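Local coordinates for putative Type I topoisomerase (Deinococcus radiodurans, PDB 3M4A), which binds DNA and probably, as a type IB topoisomerase, breaks and rejoins one strand without ATP to relax supercoils, at residues A[111-116]-A[124-129]; A[128-133]-A[186-191]; A[134-139]-A[150-155]; A[166-171]-A[180-185]. All blocks are in the same frame, centred on the assembly; numbering follows the deposited sequence. Where two conformers were deposited one is given.

Interaction 1 (A[111-116]-A[124-129]); sequences ADLRAS and MALMTR. With ACY (acetic acid), chain D; nucleotides of chain B; nucleotides of chain C.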
# COMPACT_ATOMS: atom_id res chain seq x y z
N ALA A 111 14.21 6.52 2.77
CA ALA A 111 14.90 7.80 2.94
C ALA A 111 14.33 8.56 4.13
O ALA A 111 15.07 8.98 5.04
CB ALA A 111 14.85 8.62 1.64
N ASP A 112 13.00 8.68 4.18
CA ASP A 112 12.33 9.36 5.30
C ASP A 112 12.54 8.68 6.66
O ASP A 112 12.64 9.34 7.70
CB ASP A 112 10.84 9.50 5.01
CG ASP A 112 10.54 10.55 3.93
OD1 ASP A 112 11.25 11.58 3.88
OD2 ASP A 112 9.57 10.36 3.16
N LEU A 113 12.62 7.35 6.66
CA LEU A 113 12.84 6.59 7.89
C LEU A 113 14.23 6.76 8.50
O LEU A 113 14.42 6.55 9.69
CB LEU A 113 12.58 5.09 7.62
CG LEU A 113 11.12 4.70 7.38
CD1 LEU A 113 11.04 3.26 6.89
CD2 LEU A 113 10.28 4.91 8.66
N ARG A 114 15.21 7.12 7.68
CA ARG A 114 16.60 7.27 8.16
C ARG A 114 16.81 8.52 9.03
O ARG A 114 17.85 8.66 9.69
CB ARG A 114 17.55 7.32 6.97
CG ARG A 114 17.67 6.00 6.20
CD ARG A 114 18.91 5.99 5.34
NE ARG A 114 18.95 4.83 4.45
CZ ARG A 114 19.36 3.63 4.82
NH1 ARG A 114 19.75 3.39 6.05
NH2 ARG A 114 19.35 2.64 3.95
N ALA A 115 15.83 9.41 9.02
CA ALA A 115 15.88 10.61 9.87
C ALA A 115 15.92 10.31 11.38
O ALA A 115 15.46 9.28 11.84
CB ALA A 115 14.71 11.52 9.56
N SER A 116 16.48 11.23 12.15
CA SER A 116 16.55 11.03 13.60
C SER A 116 15.27 11.54 14.26
O SER A 116 14.58 12.40 13.71
CB SER A 116 17.78 11.69 14.21
OG SER A 116 17.80 13.07 13.94
N MET A 124 4.97 9.41 9.02
CA MET A 124 4.16 9.07 7.85
C MET A 124 4.72 7.90 7.04
O MET A 124 3.96 7.09 6.52
CB MET A 124 3.91 10.29 6.97
CG MET A 124 2.99 11.24 7.67
SD MET A 124 2.47 12.69 6.74
CE MET A 124 4.02 13.51 6.44
N ALA A 125 6.05 7.80 6.95
CA ALA A 125 6.67 6.64 6.31
C ALA A 125 6.35 5.35 7.09
O ALA A 125 6.10 4.29 6.47
CB ALA A 125 8.20 6.84 6.19
N LEU A 126 6.37 5.42 8.42
CA LEU A 126 6.02 4.26 9.26
C LEU A 126 4.55 3.86 9.02
O LEU A 126 4.20 2.67 8.88
CB LEU A 126 6.24 4.60 10.74
CG LEU A 126 7.68 4.76 11.21
CD1 LEU A 126 7.75 5.44 12.58
CD2 LEU A 126 8.33 3.36 11.28
N MET A 127 3.68 4.86 8.96
CA MET A 127 2.26 4.62 8.70
C MET A 127 2.02 4.02 7.32
O MET A 127 1.20 3.13 7.17
CB MET A 127 1.45 5.91 8.87
CG MET A 127 1.41 6.40 10.31
SD MET A 127 0.80 8.10 10.44
CE MET A 127 -0.96 7.77 10.57
N THR A 128 2.79 4.48 6.32
CA THR A 128 2.70 3.97 4.95
C THR A 128 3.18 2.53 4.91
O THR A 128 2.58 1.69 4.24
CB THR A 128 3.49 4.83 3.97
OG1 THR A 128 2.97 6.17 3.99
CG2 THR A 128 3.33 4.29 2.55
N ARG A 129 4.24 2.22 5.65
CA ARG A 129 4.67 0.82 5.75
C ARG A 129 3.56 -0.03 6.35
O ARG A 129 3.30 -1.13 5.89
CB ARG A 129 5.98 0.66 6.52
CG ARG A 129 6.46 -0.79 6.58
CD ARG A 129 7.87 -0.87 7.11
NE ARG A 129 8.80 -0.33 6.12
CZ ARG A 129 10.12 -0.24 6.31
NH1 ARG A 129 10.69 -0.70 7.41
NH2 ARG A 129 10.86 0.27 5.35
C ACY D . 6.93 0.25 2.98
O ACY D . 7.88 0.70 3.67
OXT ACY D . 6.61 -0.96 2.99
CH3 ACY D . 6.17 1.20 2.11
P DG B 9 15.68 3.29 12.56
OP1 DG B 9 14.53 4.19 12.85
OP2 DG B 9 15.94 2.11 13.41
O5' DG B 9 15.61 2.76 11.05
C5' DG B 9 15.41 3.64 9.98
C4' DG B 9 15.93 3.06 8.68
O4' DG B 9 17.36 2.88 8.68
C3' DG B 9 15.41 1.66 8.39
O3' DG B 9 15.14 1.57 7.00
C2' DG B 9 16.50 0.71 8.93
C1' DG B 9 17.75 1.48 8.59
N9 DG B 9 18.87 1.41 9.52
C8 DG B 9 18.81 1.47 10.88
N7 DG B 9 19.96 1.48 11.48
C5 DG B 9 20.86 1.43 10.44
C6 DG B 9 22.27 1.41 10.46
O6 DG B 9 23.05 1.46 11.41
N1 DG B 9 22.78 1.35 9.18
C2 DG B 9 22.04 1.31 8.02
N2 DG B 9 22.70 1.26 6.85
N3 DG B 9 20.73 1.35 7.99
C4 DG B 9 20.21 1.37 9.23
P DT C 7 19.52 9.34 1.02
OP1 DT C 7 18.22 9.18 0.32
OP2 DT C 7 20.66 10.01 0.32
O5' DT C 7 19.23 10.09 2.39
C5' DT C 7 18.10 9.70 3.14
C4' DT C 7 18.19 10.20 4.55
O4' DT C 7 19.37 9.68 5.20
C3' DT C 7 18.30 11.71 4.67
O3' DT C 7 17.02 12.29 4.48
C2' DT C 7 18.84 11.86 6.08
C1' DT C 7 19.72 10.63 6.19
N1 DT C 7 21.19 10.88 6.05
C2 DT C 7 21.84 11.17 7.22
O2 DT C 7 21.29 11.26 8.29
N3 DT C 7 23.18 11.36 7.10
C4 DT C 7 23.90 11.27 5.96
O4 DT C 7 25.11 11.45 6.02
C5 DT C 7 23.18 10.98 4.73
C7 DT C 7 23.90 10.90 3.41
C6 DT C 7 21.84 10.79 4.84
P DG B 8 17.98 8.14 16.34
OP1 DG B 8 16.64 8.75 16.30
OP2 DG B 8 18.42 7.44 17.56
O5' DG B 8 18.13 7.18 15.07
C5' DG B 8 17.57 7.46 13.82
C4' DG B 8 17.88 6.33 12.86
O4' DG B 8 19.29 6.31 12.54
C3' DG B 8 17.60 4.93 13.39
O3' DG B 8 17.03 4.16 12.36
C2' DG B 8 18.96 4.37 13.76
C1' DG B 8 19.75 4.97 12.62
N9 DG B 8 21.19 5.04 12.75
C8 DG B 8 21.95 5.22 13.89
N7 DG B 8 23.23 5.26 13.61
C5 DG B 8 23.31 5.11 12.24
C6 DG B 8 24.43 5.08 11.38
O6 DG B 8 25.63 5.17 11.71
N1 DG B 8 24.08 4.87 10.06
C2 DG B 8 22.77 4.78 9.61
N2 DG B 8 22.61 4.61 8.29
N3 DG B 8 21.71 4.83 10.40
C4 DG B 8 22.05 4.98 11.70
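Leu113 carries the apolar part of this contact, its two methyl groups serving different partners. CD2 meets the helix 120-134 at two points, 3.6 Å from Leu126 CD2 and 3.8 Å from Ala125 CB, and the leucine side chains cross obliquely. Chi1 of -71° sets CG of Leu113 beside its own backbone N, within 3.8 Å of Ala125 CB. Asp112 adds its CB against the same alanine methyl, while its carboxylate turns to Arg121 in a salt bridge and to the hydroxyl of Tyr225. The other methyl, Leu113 CD1, lies over one face of the Arg129 guanidinium, displaced toward the rim and 3.4 Å from Arg129 NH2. This is the place in the catalytic core where the end of helix 91-113 meets helix 120-134 beside bound DNA: Leu113 O lies 3.1 Å from C5' of DG9 of chain B. Polar contacts gather at the edge of the guanidinium, where Arg129 NE gives a nearly straight bond of 2.8 Å to O of an acetate, probably from the crystallisation liquor, and NH1 pairs with Asp185. An alanine in place of Arg129 would probably leave Leu113 CD1 without the flat group it rests on and Asp185 without this cationic mate.

Interaction 2 (A[128-133]-A[186-191]); sequences TRLLHV and RTLAAN. With ACY (acetic acid), chain D; nucleotides of chain B.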
# COMPACT_ATOMS: atom_id res chain seq x y z
N THR A 128 2.79 4.48 6.32
CA THR A 128 2.70 3.97 4.95
C THR A 128 3.18 2.53 4.91
O THR A 128 2.58 1.69 4.24
CB THR A 128 3.49 4.83 3.97
OG1 THR A 128 2.97 6.17 3.99
CG2 THR A 128 3.33 4.29 2.55
N ARG A 129 4.24 2.22 5.65
CA ARG A 129 4.67 0.82 5.75
C ARG A 129 3.56 -0.03 6.35
O ARG A 129 3.30 -1.13 5.89
CB ARG A 129 5.98 0.66 6.52
CG ARG A 129 6.46 -0.79 6.58
CD ARG A 129 7.87 -0.87 7.11
NE ARG A 129 8.80 -0.33 6.12
CZ ARG A 129 10.12 -0.24 6.31
NH1 ARG A 129 10.69 -0.70 7.41
NH2 ARG A 129 10.86 0.27 5.35
N LEU A 130 2.90 0.46 7.38
CA LEU A 130 1.78 -0.30 7.97
C LEU A 130 0.60 -0.53 7.00
O LEU A 130 0.01 -1.60 6.99
CB LEU A 130 1.30 0.37 9.25
CG LEU A 130 2.29 0.24 10.41
CD1 LEU A 130 1.95 1.21 11.54
CD2 LEU A 130 2.28 -1.22 10.92
N LEU A 131 0.28 0.47 6.18
CA LEU A 131 -0.74 0.30 5.12
C LEU A 131 -0.33 -0.81 4.15
O LEU A 131 -1.15 -1.64 3.75
CB LEU A 131 -0.93 1.59 4.33
CG LEU A 131 -1.52 2.82 5.00
CD1 LEU A 131 -1.42 4.07 4.10
CD2 LEU A 131 -2.96 2.57 5.47
N HIS A 132 0.95 -0.81 3.79
CA HIS A 132 1.48 -1.75 2.82
C HIS A 132 1.50 -3.17 3.37
O HIS A 132 0.99 -4.09 2.71
CB HIS A 132 2.89 -1.30 2.44
CG HIS A 132 3.56 -2.18 1.42
ND1 HIS A 132 4.93 -2.22 1.31
CD2 HIS A 132 3.08 -3.02 0.47
CE1 HIS A 132 5.27 -3.05 0.33
NE2 HIS A 132 4.16 -3.55 -0.19
N VAL A 133 2.12 -3.37 4.53
CA VAL A 133 2.37 -4.72 5.02
C VAL A 133 1.22 -5.29 5.86
O VAL A 133 1.16 -6.51 6.07
CB VAL A 133 3.73 -4.84 5.80
CG1 VAL A 133 4.88 -4.22 4.98
CG2 VAL A 133 3.65 -4.20 7.17
N ARG A 186 11.64 -5.17 11.94
CA ARG A 186 12.45 -4.62 13.02
C ARG A 186 12.25 -3.13 13.19
O ARG A 186 12.19 -2.63 14.34
CB ARG A 186 13.95 -4.86 12.72
CG ARG A 186 14.41 -6.27 12.79
CD ARG A 186 15.91 -6.33 12.40
NE ARG A 186 16.17 -6.15 10.96
CZ ARG A 186 17.38 -6.04 10.42
NH1 ARG A 186 18.46 -6.05 11.18
NH2 ARG A 186 17.53 -5.90 9.12
N THR A 187 12.19 -2.41 12.07
CA THR A 187 12.10 -0.95 12.08
C THR A 187 10.76 -0.52 12.65
O THR A 187 10.71 0.36 13.51
CB THR A 187 12.38 -0.39 10.68
OG1 THR A 187 13.75 -0.67 10.38
CG2 THR A 187 12.14 1.12 10.61
N LEU A 188 9.68 -1.18 12.25
CA LEU A 188 8.37 -0.89 12.85
C LEU A 188 8.38 -1.13 14.33
O LEU A 188 7.89 -0.30 15.07
CB LEU A 188 7.25 -1.74 12.22
CG LEU A 188 6.81 -1.34 10.80
CD1 LEU A 188 5.83 -2.33 10.19
CD2 LEU A 188 6.21 0.07 10.78
N ALA A 189 8.94 -2.26 14.78
CA ALA A 189 8.93 -2.56 16.21
C ALA A 189 9.71 -1.53 17.03
O ALA A 189 9.21 -1.03 18.03
CB ALA A 189 9.45 -3.98 16.49
N ALA A 190 10.90 -1.16 16.57
CA ALA A 190 11.74 -0.20 17.29
C ALA A 190 11.07 1.19 17.39
O ALA A 190 11.08 1.83 18.45
CB ALA A 190 13.08 -0.07 16.60
N ASN A 191 10.47 1.62 16.29
CA ASN A 191 9.86 2.94 16.25
C ASN A 191 8.49 2.96 16.91
O ASN A 191 8.09 3.99 17.44
CB ASN A 191 9.81 3.47 14.84
CG ASN A 191 11.16 3.99 14.39
OD1 ASN A 191 11.57 5.09 14.77
ND2 ASN A 191 11.86 3.19 13.59
C ACY D . 6.93 0.25 2.98
O ACY D . 7.88 0.70 3.67
OXT ACY D . 6.61 -0.96 2.99
CH3 ACY D . 6.17 1.20 2.11
P DC B 10 14.43 0.26 6.41
OP1 DC B 10 13.80 0.63 5.15
OP2 DC B 10 13.60 -0.42 7.43
O5' DC B 10 15.63 -0.72 6.07
C5' DC B 10 16.58 -0.34 5.05
C4' DC B 10 17.74 -1.30 5.06
O4' DC B 10 18.50 -1.16 6.30
C3' DC B 10 17.36 -2.78 4.97
O3' DC B 10 18.28 -3.47 4.16
C2' DC B 10 17.48 -3.26 6.40
C1' DC B 10 18.72 -2.47 6.80
N1 DC B 10 18.97 -2.37 8.25
C2 DC B 10 20.30 -2.18 8.66
O2 DC B 10 21.20 -2.10 7.80
N3 DC B 10 20.56 -2.09 9.97
C4 DC B 10 19.59 -2.20 10.87
N4 DC B 10 19.92 -2.09 12.16
C5 DC B 10 18.23 -2.38 10.48
C6 DC B 10 17.98 -2.48 9.17
P DG B 9 15.68 3.29 12.56
OP1 DG B 9 14.53 4.19 12.85
OP2 DG B 9 15.94 2.11 13.41
O5' DG B 9 15.61 2.76 11.05
C5' DG B 9 15.41 3.64 9.98
C4' DG B 9 15.93 3.06 8.68
O4' DG B 9 17.36 2.88 8.68
C3' DG B 9 15.41 1.66 8.39
O3' DG B 9 15.14 1.57 7.00
C2' DG B 9 16.50 0.71 8.93
C1' DG B 9 17.75 1.48 8.59
N9 DG B 9 18.87 1.41 9.52
C8 DG B 9 18.81 1.47 10.88
N7 DG B 9 19.96 1.48 11.48
C5 DG B 9 20.86 1.43 10.44
C6 DG B 9 22.27 1.41 10.46
O6 DG B 9 23.05 1.46 11.41
N1 DG B 9 22.78 1.35 9.18
C2 DG B 9 22.04 1.31 8.02
N2 DG B 9 22.70 1.26 6.85
N3 DG B 9 20.73 1.35 7.99
C4 DG B 9 20.21 1.37 9.23
P DG B 11 17.83 -4.23 2.85
OP1 DG B 11 17.38 -3.19 1.91
OP2 DG B 11 17.02 -5.39 3.27
O5' DG B 11 19.25 -4.76 2.34
C5' DG B 11 20.28 -3.88 1.95
C4' DG B 11 21.64 -4.46 2.29
O4' DG B 11 21.89 -4.36 3.73
C3' DG B 11 21.78 -5.95 1.96
O3' DG B 11 23.07 -6.14 1.40
C2' DG B 11 21.56 -6.64 3.29
C1' DG B 11 22.16 -5.65 4.28
N9 DG B 11 21.61 -5.66 5.64
C8 DG B 11 20.30 -5.77 5.99
N7 DG B 11 20.10 -5.71 7.27
C5 DG B 11 21.36 -5.54 7.80
C6 DG B 11 21.76 -5.42 9.15
O6 DG B 11 21.06 -5.45 10.16
N1 DG B 11 23.13 -5.26 9.28
C2 DG B 11 24.01 -5.24 8.21
N2 DG B 11 25.30 -5.07 8.54
N3 DG B 11 23.66 -5.36 6.93
C4 DG B 11 22.31 -5.50 6.81
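Leu188 lies across the side chain of Arg129, the two crossing at a slant, with Leu188 CG 3.9 Å from Arg129 CD. On helix 120-134, Arg129 CG lies anti to the backbone N (chi1 -178°), which starts the chain off toward helix 186-196. Farther out the arginine side chain crosses that of Thr187 at about a right angle, NH1 standing 3.7 Å from Thr187 CB. Leu188 also meets Leu130 obliquely, its CD1 3.8 Å from Leu130 CD2, whereas Val133 slides by in the opposite direction and touches the same CD1 more loosely through CG2. These side chains fill the space between helices 120-134 and 186-196, whose segment axes come within 11.4 Å, their N-to-C directions 133° apart, in the DNA-facing part of the type IB catalytic core. Beyond the apolar layer Arg129 reaches the phosphate of DC10 of chain B with a forked grip, NH1 to OP2 at 2.9 Å and NH2 to OP1 at 3.0 Å. Thr187 OG1 is hydrogen-bonded to that same OP2, which therefore has partners from both helices. A leucine in place of Arg129 would probably cost this phosphate its two-pronged charged partner and leave OP2 with the threonine hydroxyl alone from these segments. Along helix 186-191, Asn191 ND2 donates to OP1 of DG9 of chain B, and Arg186 hydrogen-bonds through NH1 and NH2 to the O6 and N7 atoms of DG11 of chain B.

Interaction 3 (A[134-139]-A[150-155]); sequences ARFRVG and YGLSTL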
# COMPACT_ATOMS: atom_id res chain seq x y z
N ALA A 134 0.33 -4.42 6.36
CA ALA A 134 -0.77 -4.87 7.21
C ALA A 134 -2.18 -4.48 6.75
O ALA A 134 -3.15 -4.86 7.39
CB ALA A 134 -0.54 -4.42 8.65
N ARG A 135 -2.27 -3.73 5.65
CA ARG A 135 -3.54 -3.58 4.91
C ARG A 135 -4.59 -2.83 5.75
O ARG A 135 -5.80 -3.07 5.65
CB ARG A 135 -4.03 -4.93 4.43
CG ARG A 135 -3.06 -5.62 3.47
CD ARG A 135 -3.32 -7.11 3.29
NE ARG A 135 -3.17 -7.88 4.53
CZ ARG A 135 -2.03 -8.44 4.93
NH1 ARG A 135 -0.93 -8.32 4.23
NH2 ARG A 135 -2.01 -9.12 6.07
N PHE A 136 -4.11 -1.87 6.54
CA PHE A 136 -5.01 -0.97 7.26
C PHE A 136 -5.81 -0.05 6.33
O PHE A 136 -5.35 0.29 5.23
CB PHE A 136 -4.21 -0.02 8.15
CG PHE A 136 -3.71 -0.60 9.46
CD1 PHE A 136 -4.45 -0.47 10.64
CD2 PHE A 136 -2.46 -1.19 9.54
CE1 PHE A 136 -3.96 -0.94 11.83
CE2 PHE A 136 -1.95 -1.67 10.72
CZ PHE A 136 -2.70 -1.56 11.88
N ARG A 137 -6.98 0.35 6.80
CA ARG A 137 -7.65 1.55 6.30
C ARG A 137 -7.03 2.77 6.97
O ARG A 137 -6.55 2.70 8.09
CB ARG A 137 -9.14 1.50 6.64
CG ARG A 137 -9.91 0.34 6.07
CD ARG A 137 -11.32 0.40 6.60
NE ARG A 137 -12.21 -0.64 6.13
CZ ARG A 137 -12.36 -1.83 6.69
NH1 ARG A 137 -11.65 -2.20 7.74
NH2 ARG A 137 -13.24 -2.67 6.18
N VAL A 138 -7.04 3.92 6.29
CA VAL A 138 -6.46 5.12 6.87
C VAL A 138 -7.33 5.72 7.99
O VAL A 138 -6.83 6.16 9.02
CB VAL A 138 -6.18 6.20 5.77
CG1 VAL A 138 -5.80 7.52 6.40
CG2 VAL A 138 -5.08 5.71 4.80
N GLY A 139 -8.65 5.71 7.78
CA GLY A 139 -9.60 6.28 8.74
C GLY A 139 -9.65 7.79 8.64
O GLY A 139 -8.96 8.40 7.83
N TYR A 150 -12.22 2.71 14.56
CA TYR A 150 -10.88 3.21 14.31
C TYR A 150 -10.26 2.69 13.02
O TYR A 150 -10.67 1.66 12.50
CB TYR A 150 -9.97 2.86 15.48
CG TYR A 150 -10.51 3.35 16.80
CD1 TYR A 150 -11.24 2.50 17.63
CD2 TYR A 150 -10.32 4.66 17.19
CE1 TYR A 150 -11.74 2.95 18.83
CE2 TYR A 150 -10.81 5.12 18.39
CZ TYR A 150 -11.53 4.27 19.21
OH TYR A 150 -12.00 4.75 20.42
N GLY A 151 -9.31 3.47 12.51
CA GLY A 151 -8.47 3.11 11.38
C GLY A 151 -7.07 3.53 11.75
O GLY A 151 -6.83 4.00 12.84
N LEU A 152 -6.12 3.40 10.84
CA LEU A 152 -4.72 3.63 11.20
C LEU A 152 -4.48 5.01 11.83
O LEU A 152 -3.83 5.12 12.87
CB LEU A 152 -3.83 3.43 9.98
CG LEU A 152 -2.34 3.51 10.27
CD1 LEU A 152 -1.87 2.34 11.13
CD2 LEU A 152 -1.56 3.58 8.93
N SER A 153 -5.02 6.06 11.20
CA SER A 153 -4.71 7.44 11.62
C SER A 153 -5.42 7.85 12.91
O SER A 153 -5.09 8.88 13.49
CB SER A 153 -4.99 8.44 10.50
OG SER A 153 -6.37 8.60 10.25
N THR A 154 -6.39 7.05 13.34
CA THR A 154 -7.16 7.31 14.55
C THR A 154 -6.88 6.28 15.67
O THR A 154 -7.57 6.26 16.68
CB THR A 154 -8.67 7.40 14.20
OG1 THR A 154 -9.10 6.22 13.54
CG2 THR A 154 -8.88 8.59 13.27
N LEU A 155 -5.82 5.48 15.52
CA LEU A 155 -5.47 4.52 16.55
C LEU A 155 -5.00 5.23 17.80
O LEU A 155 -4.38 6.29 17.75
CB LEU A 155 -4.37 3.53 16.13
CG LEU A 155 -4.69 2.50 15.06
CD1 LEU A 155 -3.52 1.53 14.94
CD2 LEU A 155 -5.98 1.75 15.39
O HOH W 1 -10.98 0.17 10.17
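Phe136 faces Leu152 along its whole length. Its CB begins the contact 3.9 Å from Leu152 CB, and chi1 of -79° places CG beside the backbone N, 3.8 Å from Leu152 CD1. From there the ring spreads under that methyl: CD1, CD2, CE1, CE2 and CZ of the phenylalanine all lie at nearly the same distance from it. Leu152 CD1 thus sits over the ring centre in a CH-pi contact, 3.7 Å from the centroid and 5° off the normal. Farther along, Phe136 CE1 also meets Leu155 CD1 at 4.0 Å. The ring has further company from Lys181, in a cation-pi contact, and from Phe169, edge to face. The two segments are the loops that flank helix 141-147 in the catalytic core, and their backbones are hydrogen-bonded to each other across its two ends. Leu152 N donates to Arg137 O at 2.9 Å, nearly straight. Val138 O is gripped twice by Ser153, by its backbone N and by OG, the latter standing above the carbonyl plane at 2.8 Å. Gly139 CA approaches Gly151 CA to 4.3 Å; a side chain on Gly151 would clash with Gly139, and Gly139 has the positive phi that glycine readily adopts.

Interaction 4 (A[166-171]-A[180-185]); sequences TVTFRF and HKATSD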
# COMPACT_ATOMS: atom_id res chain seq x y z
N THR A 166 7.59 -8.42 17.22
CA THR A 166 6.17 -8.61 16.89
C THR A 166 5.41 -7.37 17.36
O THR A 166 5.37 -7.08 18.57
CB THR A 166 5.56 -9.87 17.53
OG1 THR A 166 6.36 -11.03 17.21
CG2 THR A 166 4.13 -10.08 17.02
N VAL A 167 4.77 -6.65 16.43
CA VAL A 167 3.85 -5.56 16.82
C VAL A 167 2.45 -6.10 16.57
O VAL A 167 2.17 -6.56 15.47
CB VAL A 167 4.07 -4.28 16.00
CG1 VAL A 167 3.07 -3.20 16.39
CG2 VAL A 167 5.49 -3.74 16.18
N THR A 168 1.59 -6.06 17.57
CA THR A 168 0.22 -6.57 17.44
C THR A 168 -0.76 -5.43 17.67
O THR A 168 -0.63 -4.69 18.62
CB THR A 168 -0.07 -7.71 18.45
OG1 THR A 168 0.78 -8.83 18.17
CG2 THR A 168 -1.52 -8.17 18.36
N PHE A 169 -1.74 -5.31 16.79
CA PHE A 169 -2.81 -4.33 16.91
C PHE A 169 -4.12 -5.05 17.17
O PHE A 169 -4.40 -6.05 16.52
CB PHE A 169 -2.95 -3.56 15.60
CG PHE A 169 -1.72 -2.80 15.21
CD1 PHE A 169 -1.56 -1.47 15.60
CD2 PHE A 169 -0.74 -3.39 14.43
CE1 PHE A 169 -0.43 -0.76 15.23
CE2 PHE A 169 0.39 -2.66 14.05
CZ PHE A 169 0.54 -1.35 14.44
N ARG A 170 -4.92 -4.55 18.10
CA ARG A 170 -6.26 -5.10 18.39
C ARG A 170 -7.18 -3.89 18.59
O ARG A 170 -6.96 -3.11 19.48
CB ARG A 170 -6.22 -5.97 19.65
CG ARG A 170 -5.39 -7.23 19.52
CD ARG A 170 -5.59 -8.24 20.69
NE ARG A 170 -4.59 -9.30 20.61
CZ ARG A 170 -4.73 -10.48 19.98
NH1 ARG A 170 -5.86 -10.84 19.41
NH2 ARG A 170 -3.70 -11.32 19.95
N PHE A 171 -8.15 -3.71 17.70
CA PHE A 171 -9.01 -2.53 17.74
C PHE A 171 -10.35 -2.79 17.08
O PHE A 171 -10.48 -3.71 16.27
CB PHE A 171 -8.32 -1.32 17.09
CG PHE A 171 -8.01 -1.50 15.63
CD1 PHE A 171 -8.85 -0.97 14.66
CD2 PHE A 171 -6.85 -2.15 15.23
CE1 PHE A 171 -8.57 -1.13 13.31
CE2 PHE A 171 -6.56 -2.31 13.89
CZ PHE A 171 -7.42 -1.80 12.93
N HIS A 180 -7.62 -7.54 14.00
CA HIS A 180 -6.33 -7.98 14.51
C HIS A 180 -5.31 -7.89 13.37
O HIS A 180 -5.55 -8.41 12.29
CB HIS A 180 -6.45 -9.41 15.03
CG HIS A 180 -7.64 -9.62 15.91
ND1 HIS A 180 -7.61 -9.39 17.27
CD2 HIS A 180 -8.92 -9.96 15.62
CE1 HIS A 180 -8.81 -9.62 17.79
NE2 HIS A 180 -9.62 -9.96 16.81
N LYS A 181 -4.17 -7.27 13.64
CA LYS A 181 -3.12 -7.14 12.65
C LYS A 181 -1.79 -7.29 13.35
O LYS A 181 -1.70 -7.05 14.53
CB LYS A 181 -3.19 -5.76 12.00
CG LYS A 181 -4.53 -5.54 11.33
CD LYS A 181 -4.56 -4.28 10.52
CE LYS A 181 -5.86 -4.17 9.74
NZ LYS A 181 -5.97 -5.12 8.58
N ALA A 182 -0.77 -7.72 12.62
CA ALA A 182 0.54 -7.93 13.23
C ALA A 182 1.63 -7.74 12.20
O ALA A 182 1.43 -7.99 11.02
CB ALA A 182 0.64 -9.33 13.83
N THR A 183 2.80 -7.32 12.68
CA THR A 183 3.96 -7.09 11.80
C THR A 183 5.20 -7.70 12.45
O THR A 183 5.22 -7.91 13.65
CB THR A 183 4.22 -5.58 11.53
OG1 THR A 183 4.53 -4.89 12.74
CG2 THR A 183 2.99 -4.93 10.86
N SER A 184 6.21 -7.97 11.63
CA SER A 184 7.46 -8.59 12.08
C SER A 184 8.70 -7.74 11.79
O SER A 184 9.82 -8.13 12.18
CB SER A 184 7.61 -9.99 11.46
OG SER A 184 7.58 -9.94 10.03
N ASP A 185 8.51 -6.60 11.14
CA ASP A 185 9.61 -5.73 10.71
C ASP A 185 10.31 -5.09 11.92
O ASP A 185 9.65 -4.55 12.81
CB ASP A 185 9.09 -4.63 9.80
CG ASP A 185 10.17 -3.68 9.34
OD1 ASP A 185 11.12 -4.15 8.65
OD2 ASP A 185 10.09 -2.49 9.66
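Val167 and Thr183 stand side by side and point the same way, Thr183 OG1 touching Val167 CB at 3.3 Å. Their backbones form a hydrogen-bonded antiparallel pair, closed by Val167 N to Thr183 O at 3.1 Å and Thr183 N to Val167 O at 3.0 Å. Phe169 and Lys181 form the next such pair, where the bond from Phe169 N to Lys181 O is almost straight (178°). Between them Thr168 and Ala182 make a non-hydrogen-bonded pair with CA atoms 4.4 Å apart. On the face of Thr168 and Ala182, Arg170 NH1 comes within 3.1 Å of His180 ND1, a doubtful approach because it holds for one of two conformers of the histidine. Outward from this hairpin, strand 160-163 continues the antiparallel sheet past strand 166-172. The face bearing Val167, Phe169 and Thr183 packs on helices 186-196 and 120-134. Lys181 extends from that face to give its NZ to the carbonyl oxygens of Ala134 and Asp277. With its ammonium held by two carbonyl oxygens, Lys181 probably keeps its positive charge in this buried setting, while the backbone ladder satisfies the backbone N-H and C=O groups of the two hydrogen-bonded pairs.

In the fold
All four contacts fall within the catalytic core, and helix 120-134 ties them together. Interactions 1 and 2, their centres 9 Å apart, share Thr128 and Arg129 on that helix, one looking to helix 91-113 and the other to helix 186-196. Interaction 3 begins where the helix ends, its centre 13 Å from that of interaction 2, and interaction 4 follows it along the chain, their centres 12 Å apart. Both lie within the stretch that interaction 2 brackets. Strand 178-183 leads directly into helix 186-196, so that Asp185, at the turn between them, joins interaction 4 to interactions 1 and 2 through Arg129. The hairpin and loops thus adjoin helices that touch the DNA, while interaction 3 itself stays about 14 Å from the nucleic acid at its nearest atom.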